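Local atomic coordinates of probable copper-exporting P-type ATPase A (Archaeoglobus fulgidus, PDB entry 3FRY), a protein that probably exports copper across the cell membrane at the expense of ATP hydrolysis, the deposited fragment being its C-terminal metal-binding domain. Residues 17-22 with 61-66; 24-29 with 55-60; 33-38 with 43-48. All blocks are in the same frame, centred on the assembly; numbering follows the deposited sequence.

Contact 1. Residues 17-22 with 61-66; sequences HHCVAR and AGYQAK
Arg22 and Ala61 mark the closest approach of the two backbones, with CA atoms 6.7 Å apart, where the start of helix 20-29 comes beside the turn that leads from helix 51-60 into strand 64-67. A Schellman motif makes that turn: Gly62, with a phi of 108°, adopts a backbone shape that would jam a side chain against the preceding carbonyl. Tyr63, the next residue, points toward the cysteine-bearing loop. The tyrosine CG lies anti to its own carbonyl carbon, and the ring reaches Cys19 with its phenol end. The sulfur sits at the ring edge, with Cys19 SG 4.9 Å from the Tyr63 ring centroid and 73° off the ring normal. Cys19 CB comes in obliquely, 3.6 Å from Tyr63 CZ; the still shorter approach of the sulfur to the phenol oxygen is doubtful. Replacing Tyr63 by an alanine would probably leave Cys19 without its aromatic neighbour and open a gap between the loop and Val58 of helix 51-60. Beside this pair, Arg22 bends at chi3 (78°) and lays one face of its guanidinium over Ala61. There Arg22 NH2 is 3.8 Å from Ala61 CA, while Ala61 O stands above one face, offset toward its rim. A small alanine suits this place, because the flat cation can settle close to the backbone. Cys19 is joined to Cys16 in a disulfide, completing the Cys-x-x-Cys pair by which heavy-metal-associated domains typically bind metal. Beside this sulfur the contact sets the uncharged phenol end of a tyrosine; in this oxidised form the two sulfurs are bonded to each other and probably could not bind metal as thiolates.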
loop_
_atom_site.group_PDB
_atom_site.type_symbol
_atom_site.label_atom_id
_atom_site.label_comp_id
_atom_site.label_asym_id
_atom_site.label_seq_id
_atom_site.Cartn_x
_atom_site.Cartn_y
_atom_site.Cartn_z
ATOM N N HIS A 17 6.866 4.897 -0.371
ATOM C CA HIS A 17 6.638 6.309 -0.615
ATOM C C HIS A 17 7.842 6.939 -1.300
ATOM O O HIS A 17 7.690 7.901 -2.051
ATOM C CB HIS A 17 6.343 7.051 0.695
ATOM C CG HIS A 17 4.913 6.962 1.127
ATOM N ND1 HIS A 17 4.469 6.052 2.062
ATOM C CD2 HIS A 17 3.815 7.638 0.712
ATOM C CE1 HIS A 17 3.161 6.169 2.204
ATOM N NE2 HIS A 17 2.740 7.125 1.395
ATOM N N HIS A 18 9.035 6.392 -1.059
ATOM C CA HIS A 18 10.244 6.948 -1.666
ATOM C C HIS A 18 10.266 6.725 -3.170
ATOM O O HIS A 18 11.056 7.339 -3.888
ATOM C CB HIS A 18 11.526 6.387 -0.993
ATOM C CG HIS A 18 11.810 4.935 -1.263
ATOM N ND1 HIS A 18 12.238 4.471 -2.490
ATOM C CD2 HIS A 18 11.812 3.860 -0.440
ATOM C CE1 HIS A 18 12.495 3.177 -2.408
ATOM N NE2 HIS A 18 12.245 2.782 -1.173
ATOM N N CYS A 19 9.364 5.868 -3.637
ATOM C CA CYS A 19 9.238 5.543 -5.057
ATOM C C CYS A 19 8.456 6.614 -5.831
ATOM O O CYS A 19 8.577 6.732 -7.052
ATOM C CB CYS A 19 8.497 4.205 -5.222
ATOM S SG CYS A 19 9.374 2.670 -4.758
ATOM N N VAL A 20 7.649 7.384 -5.114
ATOM C CA VAL A 20 6.801 8.402 -5.728
ATOM C C VAL A 20 7.479 9.477 -6.575
ATOM O O VAL A 20 6.974 9.837 -7.643
ATOM C CB VAL A 20 5.941 9.103 -4.647
ATOM C CG1 VAL A 20 5.122 10.228 -5.258
ATOM C CG2 VAL A 20 5.026 8.090 -4.000
ATOM N N ALA A 21 8.609 9.992 -6.105
ATOM C CA ALA A 21 9.305 11.052 -6.822
ATOM C C ALA A 21 9.671 10.700 -8.260
ATOM O O ALA A 21 9.444 11.506 -9.169
ATOM C CB ALA A 21 10.559 11.475 -6.044
ATOM N N ARG A 22 10.238 9.513 -8.473
ATOM C CA ARG A 22 10.618 9.101 -9.822
ATOM C C ARG A 22 9.410 8.981 -10.730
ATOM O O ARG A 22 9.503 9.268 -11.920
ATOM C CB ARG A 22 11.358 7.758 -9.825
ATOM C CG ARG A 22 12.870 7.869 -9.806
ATOM C CD ARG A 22 13.536 6.562 -10.262
ATOM N NE ARG A 22 13.510 6.395 -11.716
ATOM C CZ ARG A 22 13.963 5.321 -12.361
ATOM N NH1 ARG A 22 14.481 4.296 -11.692
ATOM N NH2 ARG A 22 13.908 5.275 -13.684
ATOM N N ALA A 61 9.908 3.383 -15.291
ATOM C CA ALA A 61 10.419 3.795 -13.984
ATOM C C ALA A 61 10.378 2.603 -13.044
ATOM O O ALA A 61 10.888 2.665 -11.925
ATOM C CB ALA A 61 9.581 4.941 -13.413
ATOM N N GLY A 62 9.741 1.526 -13.495
ATOM C CA GLY A 62 9.664 0.320 -12.692
ATOM C C GLY A 62 8.317 -0.027 -12.080
ATOM O O GLY A 62 8.246 -0.890 -11.207
ATOM N N TYR A 63 7.243 0.615 -12.532
ATOM C CA TYR A 63 5.927 0.324 -11.969
ATOM C C TYR A 63 4.882 0.028 -13.033
ATOM O O TYR A 63 5.208 -0.184 -14.198
ATOM C CB TYR A 63 5.477 1.497 -11.087
ATOM C CG TYR A 63 6.572 1.936 -10.142
ATOM C CD1 TYR A 63 7.480 2.926 -10.516
ATOM C CD2 TYR A 63 6.766 1.288 -8.914
ATOM C CE1 TYR A 63 8.558 3.260 -9.703
ATOM C CE2 TYR A 63 7.851 1.616 -8.087
ATOM C CZ TYR A 63 8.744 2.605 -8.493
ATOM O OH TYR A 63 9.834 2.932 -7.704
ATOM N N GLN A 64 3.622 -0.011 -12.624
ATOM C CA GLN A 64 2.545 -0.264 -13.565
ATOM C C GLN A 64 1.502 0.827 -13.439
ATOM O O GLN A 64 1.208 1.297 -12.340
ATOM C CB GLN A 64 1.901 -1.626 -13.308
ATOM C CG GLN A 64 0.880 -2.014 -14.364
ATOM C CD GLN A 64 1.441 -1.934 -15.778
ATOM O OE1 GLN A 64 1.741 -0.845 -16.286
ATOM N NE2 GLN A 64 1.588 -3.090 -16.421
ATOM N N ALA A 65 0.959 1.240 -14.578
ATOM C CA ALA A 65 -0.058 2.277 -14.606
ATOM C C ALA A 65 -1.166 1.838 -15.544
ATOM O O ALA A 65 -0.915 1.198 -16.565
ATOM C CB ALA A 65 0.539 3.599 -15.078
ATOM N N LYS A 66 -2.390 2.200 -15.193
ATOM C CA LYS A 66 -3.547 1.842 -15.988
ATOM C C LYS A 66 -4.503 3.022 -15.974
ATOM O O LYS A 66 -4.674 3.667 -14.944
ATOM C CB LYS A 66 -4.218 0.616 -15.368
ATOM C CG LYS A 66 -5.171 -0.139 -16.272
ATOM C CD LYS A 66 -5.567 -1.473 -15.623
ATOM C CE LYS A 66 -4.341 -2.345 -15.350
ATOM N NZ LYS A 66 -4.667 -3.602 -14.618
#

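Contact 2. Residues 24-29 with 55-60; sequences KKALEE and IKAVEA
Ala26 and Ala57 bring no flat side chain to this meeting of helices 20-29 and 51-60, and the planar groups that do take part are backbone carbonyls. Each is approached by a methyl of the opposing helix: Ala57 CB rests 3.6 Å from Ala26 O, and Ala26 CB answers at 3.7 Å from Ala57 O. The exchange is reciprocal, and the two methyls also meet each other, CB to CB at 4.2 Å. Alanine suits both positions because its single methyl fits where the CA atoms of Ala26 and Ala57 are 5.5 Å apart. One residue further along each chain, a branched pair packs beneath the alanines. Leu27 does not set out straight at the other helix, yet its CD2 comes in to touch Val58 CG2 at 3.7 Å. Val58 has CG1 anti to its backbone N (chi1 177°), which places CG2 beside that N and turns it to the leucine. The two side chains cross obliquely, and Val58 CG2 also lies 4.0 Å from Leu27 CG. Both are buried, with Leu27 packing further on Val34 and on Leu9 of the second subunit, and Val58 on Tyr63 and on Leu11 of that subunit. The side chains that meet are all aliphatic, graded from small alanines, whose methyls also rest against carbonyl oxygens, to larger groups on the sheet side. Two helices packed side by side over one face of an antiparallel sheet are the hallmark of the ferredoxin-like beta-alpha-beta-beta-alpha-beta fold of heavy-metal-associated domains; in this domain-swapped pair a strand of the second subunit probably takes part in the sheet.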
loop_
_atom_site.group_PDB
_atom_site.type_symbol
_atom_site.label_atom_id
_atom_site.label_comp_id
_atom_site.label_asym_id
_atom_site.label_seq_id
_atom_site.Cartn_x
_atom_site.Cartn_y
_atom_site.Cartn_z
ATOM N N LYS A 24 6.644 10.749 -10.530
ATOM C CA LYS A 24 6.268 12.115 -10.874
ATOM C C LYS A 24 7.162 12.642 -11.992
ATOM O O LYS A 24 6.670 13.183 -12.982
ATOM C CB LYS A 24 6.383 13.034 -9.653
ATOM C CG LYS A 24 5.939 14.461 -9.935
ATOM C CD LYS A 24 5.890 15.317 -8.670
ATOM C CE LYS A 24 5.286 16.684 -8.976
ATOM N NZ LYS A 24 5.047 17.506 -7.753
ATOM N N LYS A 25 8.473 12.461 -11.827
ATOM C CA LYS A 25 9.461 12.916 -12.805
ATOM C C LYS A 25 9.288 12.247 -14.159
ATOM O O LYS A 25 9.334 12.905 -15.196
ATOM C CB LYS A 25 10.886 12.645 -12.303
ATOM C CG LYS A 25 11.324 13.501 -11.134
ATOM C CD LYS A 25 12.775 13.200 -10.760
ATOM C CE LYS A 25 13.319 14.209 -9.759
ATOM N NZ LYS A 25 12.533 14.221 -8.495
ATOM N N ALA A 26 9.118 10.930 -14.149
ATOM C CA ALA A 26 8.937 10.186 -15.394
ATOM C C ALA A 26 7.704 10.709 -16.143
ATOM O O ALA A 26 7.732 10.878 -17.365
ATOM C CB ALA A 26 8.789 8.694 -15.090
ATOM N N LEU A 27 6.621 10.963 -15.409
ATOM C CA LEU A 27 5.406 11.485 -16.024
ATOM C C LEU A 27 5.653 12.870 -16.619
ATOM O O LEU A 27 5.192 13.166 -17.718
ATOM C CB LEU A 27 4.265 11.552 -15.001
ATOM C CG LEU A 27 3.600 10.214 -14.660
ATOM C CD1 LEU A 27 2.722 10.363 -13.422
ATOM C CD2 LEU A 27 2.781 9.748 -15.855
ATOM N N GLU A 28 6.374 13.723 -15.898
ATOM C CA GLU A 28 6.667 15.063 -16.407
ATOM C C GLU A 28 7.556 14.947 -17.640
ATOM O O GLU A 28 7.391 15.692 -18.609
ATOM C CB GLU A 28 7.360 15.909 -15.335
ATOM C CG GLU A 28 6.525 16.072 -14.075
ATOM C CD GLU A 28 7.288 16.729 -12.945
ATOM O OE1 GLU A 28 8.460 16.348 -12.715
ATOM O OE2 GLU A 28 6.712 17.613 -12.280
ATOM N N GLU A 29 8.492 14.004 -17.605
ATOM C CA GLU A 29 9.384 13.792 -18.739
ATOM C C GLU A 29 8.605 13.305 -19.954
ATOM O O GLU A 29 8.996 13.563 -21.091
ATOM C CB GLU A 29 10.477 12.779 -18.392
ATOM C CG GLU A 29 11.554 13.306 -17.455
ATOM C CD GLU A 29 12.237 14.552 -17.995
ATOM O OE1 GLU A 29 12.408 14.653 -19.232
ATOM O OE2 GLU A 29 12.616 15.425 -17.181
ATOM N N ILE A 55 1.891 6.119 -19.667
ATOM C CA ILE A 55 1.873 4.797 -19.064
ATOM C C ILE A 55 3.202 4.086 -19.227
ATOM O O ILE A 55 3.686 3.453 -18.287
ATOM C CB ILE A 55 0.724 3.930 -19.650
ATOM C CG1 ILE A 55 -0.617 4.433 -19.103
ATOM C CG2 ILE A 55 0.928 2.455 -19.290
ATOM C CD1 ILE A 55 -1.842 3.718 -19.673
ATOM N N LYS A 56 3.800 4.199 -20.410
ATOM C CA LYS A 56 5.085 3.555 -20.658
ATOM C C LYS A 56 6.198 4.173 -19.818
ATOM O O LYS A 56 7.159 3.498 -19.465
ATOM C CB LYS A 56 5.451 3.632 -22.147
ATOM C CG LYS A 56 4.599 2.730 -23.025
ATOM C CD LYS A 56 5.136 2.656 -24.449
ATOM C CE LYS A 56 4.268 1.751 -25.320
ATOM N NZ LYS A 56 4.187 0.351 -24.793
ATOM N N ALA A 57 6.072 5.460 -19.509
ATOM C CA ALA A 57 7.079 6.137 -18.695
ATOM C C ALA A 57 7.004 5.599 -17.265
ATOM O O ALA A 57 8.025 5.423 -16.604
ATOM C CB ALA A 57 6.845 7.643 -18.707
ATOM N N VAL A 58 5.793 5.338 -16.785
ATOM C CA VAL A 58 5.643 4.803 -15.437
ATOM C C VAL A 58 6.201 3.382 -15.379
ATOM O O VAL A 58 6.845 2.994 -14.404
ATOM C CB VAL A 58 4.162 4.781 -14.993
ATOM C CG1 VAL A 58 4.048 4.144 -13.617
ATOM C CG2 VAL A 58 3.602 6.210 -14.958
ATOM N N GLU A 59 5.953 2.606 -16.428
ATOM C CA GLU A 59 6.454 1.235 -16.475
ATOM C C GLU A 59 7.982 1.241 -16.519
ATOM O O GLU A 59 8.630 0.460 -15.829
ATOM C CB GLU A 59 5.894 0.506 -17.698
ATOM C CG GLU A 59 4.374 0.526 -17.774
ATOM C CD GLU A 59 3.831 -0.248 -18.965
ATOM O OE1 GLU A 59 4.353 -0.072 -20.088
ATOM O OE2 GLU A 59 2.871 -1.026 -18.780
ATOM N N ALA A 60 8.552 2.136 -17.323
ATOM C CA ALA A 60 10.002 2.245 -17.445
ATOM C C ALA A 60 10.645 2.638 -16.113
ATOM O O ALA A 60 11.795 2.279 -15.840
ATOM C CB ALA A 60 10.361 3.265 -18.520
#

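Contact 3. Residues 33-38 with 43-48; sequences KVEKVD and VVAGNK
Lys33 meets Ala45 as an antiparallel hydrogen-bonded pair. Its N gives a nearly straight bond to Ala45 O (2.9 Å, 172°), and its O takes one from Ala45 N (2.7 Å); in both the donor lies in the carbonyl plane. The lysine CB packs against the alanine CB, and the rest of the chain leads away to the exposed side, bending at its end so that Lys33 NZ makes a long salt bridge with Glu35 OE1, 3.8 Å away. Val34 forms a non-hydrogen-bonded pair with Val44 and points to the other face, where Val34 CG2 and Val44 CG1 approach to 4.1 Å. Branched valines suit this face, which is turned to helix 20-29: Val34 packs there on Leu27 and the stems of Lys24 and Glu28. At Glu35 the regular pattern breaks. Its N bonds Val43 O at 2.8 Å, and Lys36 N bonds the same Val43 O at 3.1 Å, each donor tilted somewhat from the carbonyl plane. Two residues thus face one, a classic beta bulge. With CG anti to its carbonyl carbon (chi1 -39°), Glu35 brings CG within 3.8 Å of Val44 CA, and the bend at chi2 then turns the carboxylate over Ala45 toward Lys33. Lys36 restores the pairing, its O receiving Val43 N at 2.6 Å, almost linearly (175°). Along the other edge of 43-47 a strand of the second subunit pairs, so this strand is bonded on both sides. Chemically, five backbone bonds hold the hairpin, Val43 O being gripped twice; on the exposed face the opposite charges of Lys33 and Glu35 would probably favour one another, though at long range, while Val34 and Val44, on the other face, turn to the helix side.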
loop_
_atom_site.group_PDB
_atom_site.type_symbol
_atom_site.label_atom_id
_atom_site.label_comp_id
_atom_site.label_asym_id
_atom_site.label_seq_id
_atom_site.Cartn_x
_atom_site.Cartn_y
_atom_site.Cartn_z
ATOM N N LYS A 33 1.496 17.119 -16.945
ATOM C CA LYS A 33 1.645 18.094 -15.872
ATOM C C LYS A 33 1.023 17.386 -14.672
ATOM O O LYS A 33 -0.185 17.162 -14.629
ATOM C CB LYS A 33 0.878 19.380 -16.199
ATOM C CG LYS A 33 1.107 20.513 -15.207
ATOM C CD LYS A 33 0.520 21.823 -15.720
ATOM C CE LYS A 33 0.698 22.949 -14.713
ATOM N NZ LYS A 33 0.031 22.656 -13.421
ATOM N N VAL A 34 1.856 17.019 -13.708
ATOM C CA VAL A 34 1.384 16.284 -12.547
ATOM C C VAL A 34 0.688 17.158 -11.522
ATOM O O VAL A 34 1.244 18.159 -11.069
ATOM C CB VAL A 34 2.554 15.546 -11.882
ATOM C CG1 VAL A 34 2.044 14.671 -10.751
ATOM C CG2 VAL A 34 3.288 14.706 -12.925
ATOM N N GLU A 35 -0.535 16.778 -11.171
ATOM C CA GLU A 35 -1.325 17.517 -10.190
ATOM C C GLU A 35 -1.171 16.817 -8.847
ATOM O O GLU A 35 -1.066 17.454 -7.804
ATOM C CB GLU A 35 -2.807 17.506 -10.570
ATOM C CG GLU A 35 -3.109 17.655 -12.054
ATOM C CD GLU A 35 -3.298 19.092 -12.494
ATOM O OE1 GLU A 35 -2.338 19.887 -12.381
ATOM O OE2 GLU A 35 -4.416 19.424 -12.959
ATOM N N LYS A 36 -1.159 15.491 -8.883
ATOM C CA LYS A 36 -1.038 14.714 -7.663
ATOM C C LYS A 36 -0.601 13.283 -7.932
ATOM O O LYS A 36 -0.998 12.670 -8.928
ATOM C CB LYS A 36 -2.385 14.708 -6.928
ATOM C CG LYS A 36 -2.449 13.799 -5.714
ATOM C CD LYS A 36 -3.835 13.840 -5.094
ATOM C CE LYS A 36 -3.971 12.826 -3.968
ATOM N NZ LYS A 36 -5.305 12.911 -3.308
ATOM N N VAL A 37 0.233 12.763 -7.042
ATOM C CA VAL A 37 0.697 11.391 -7.144
ATOM C C VAL A 37 0.875 10.836 -5.738
ATOM O O VAL A 37 1.446 11.497 -4.871
ATOM C CB VAL A 37 2.042 11.282 -7.904
ATOM C CG1 VAL A 37 3.114 12.100 -7.195
ATOM C CG2 VAL A 37 2.468 9.816 -8.001
ATOM N N ASP A 38 0.337 9.640 -5.514
ATOM C CA ASP A 38 0.466 8.942 -4.239
ATOM C C ASP A 38 0.681 7.466 -4.558
ATOM O O ASP A 38 0.931 7.115 -5.715
ATOM C CB ASP A 38 -0.766 9.135 -3.332
ATOM C CG ASP A 38 -2.080 8.775 -4.012
ATOM O OD1 ASP A 38 -2.132 7.792 -4.782
ATOM O OD2 ASP A 38 -3.076 9.484 -3.754
ATOM N N VAL A 43 -2.551 11.778 -10.837
ATOM C CA VAL A 43 -3.545 12.618 -11.477
ATOM C C VAL A 43 -2.738 13.664 -12.216
ATOM O O VAL A 43 -1.903 14.345 -11.619
ATOM C CB VAL A 43 -4.474 13.282 -10.431
ATOM C CG1 VAL A 43 -5.516 14.158 -11.123
ATOM C CG2 VAL A 43 -5.166 12.195 -9.606
ATOM N N VAL A 44 -2.956 13.766 -13.521
ATOM C CA VAL A 44 -2.216 14.729 -14.324
ATOM C C VAL A 44 -3.091 15.494 -15.286
ATOM O O VAL A 44 -4.243 15.129 -15.537
ATOM C CB VAL A 44 -1.122 14.046 -15.196
ATOM C CG1 VAL A 44 -0.254 13.122 -14.347
ATOM C CG2 VAL A 44 -1.778 13.275 -16.344
ATOM N N ALA A 45 -2.531 16.578 -15.808
ATOM C CA ALA A 45 -3.197 17.369 -16.827
ATOM C C ALA A 45 -2.424 16.854 -18.034
ATOM O O ALA A 45 -1.202 16.998 -18.094
ATOM C CB ALA A 45 -2.940 18.860 -16.625
ATOM N N GLY A 46 -3.118 16.224 -18.976
ATOM C CA GLY A 46 -2.428 15.695 -20.137
ATOM C C GLY A 46 -3.283 15.560 -21.378
ATOM O O GLY A 46 -4.465 15.910 -21.384
ATOM N N ASN A 47 -2.668 15.056 -22.440
ATOM C CA ASN A 47 -3.349 14.847 -23.715
ATOM C C ASN A 47 -3.699 13.366 -23.836
ATOM O O ASN A 47 -2.821 12.517 -23.713
ATOM C CB ASN A 47 -2.427 15.260 -24.865
ATOM C CG ASN A 47 -2.015 16.721 -24.785
ATOM O OD1 ASN A 47 -2.856 17.623 -24.864
ATOM N ND2 ASN A 47 -0.718 16.963 -24.632
ATOM N N LYS A 48 -4.967 13.044 -24.082
ATOM C CA LYS A 48 -5.341 11.635 -24.185
ATOM C C LYS A 48 -4.574 10.935 -25.294
ATOM O O LYS A 48 -4.434 9.710 -25.287
ATOM C CB LYS A 48 -6.854 11.463 -24.389
ATOM C CG LYS A 48 -7.433 12.057 -25.649
ATOM C CD LYS A 48 -8.888 11.624 -25.787
ATOM C CE LYS A 48 -9.674 12.564 -26.679
ATOM N NZ LYS A 48 -9.860 13.901 -26.056
#

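How the contacts relate
The contacts nest along the chain: contact 3 lies inside the loop closed by contact 2, which lies inside that closed by contact 1. Contacts 1 and 2 have centres 8 Å apart and are linked by Val58, whose O probably accepts a hydrogen bond from Tyr63 N at 3.1 Å. Contact 3, centred 11 Å from contact 2 and 14 Å from contact 1, supplies two strands of the sheet beneath the helices; Leu27 CD1 meets Val44 CG1 at 4.2 Å. The Cys16-Cys19 disulfide belongs to the contact 1 end. All three touch the second subunit, whose N-terminal strand pairs with 43-47 and 64-66, consistent with the domain swap.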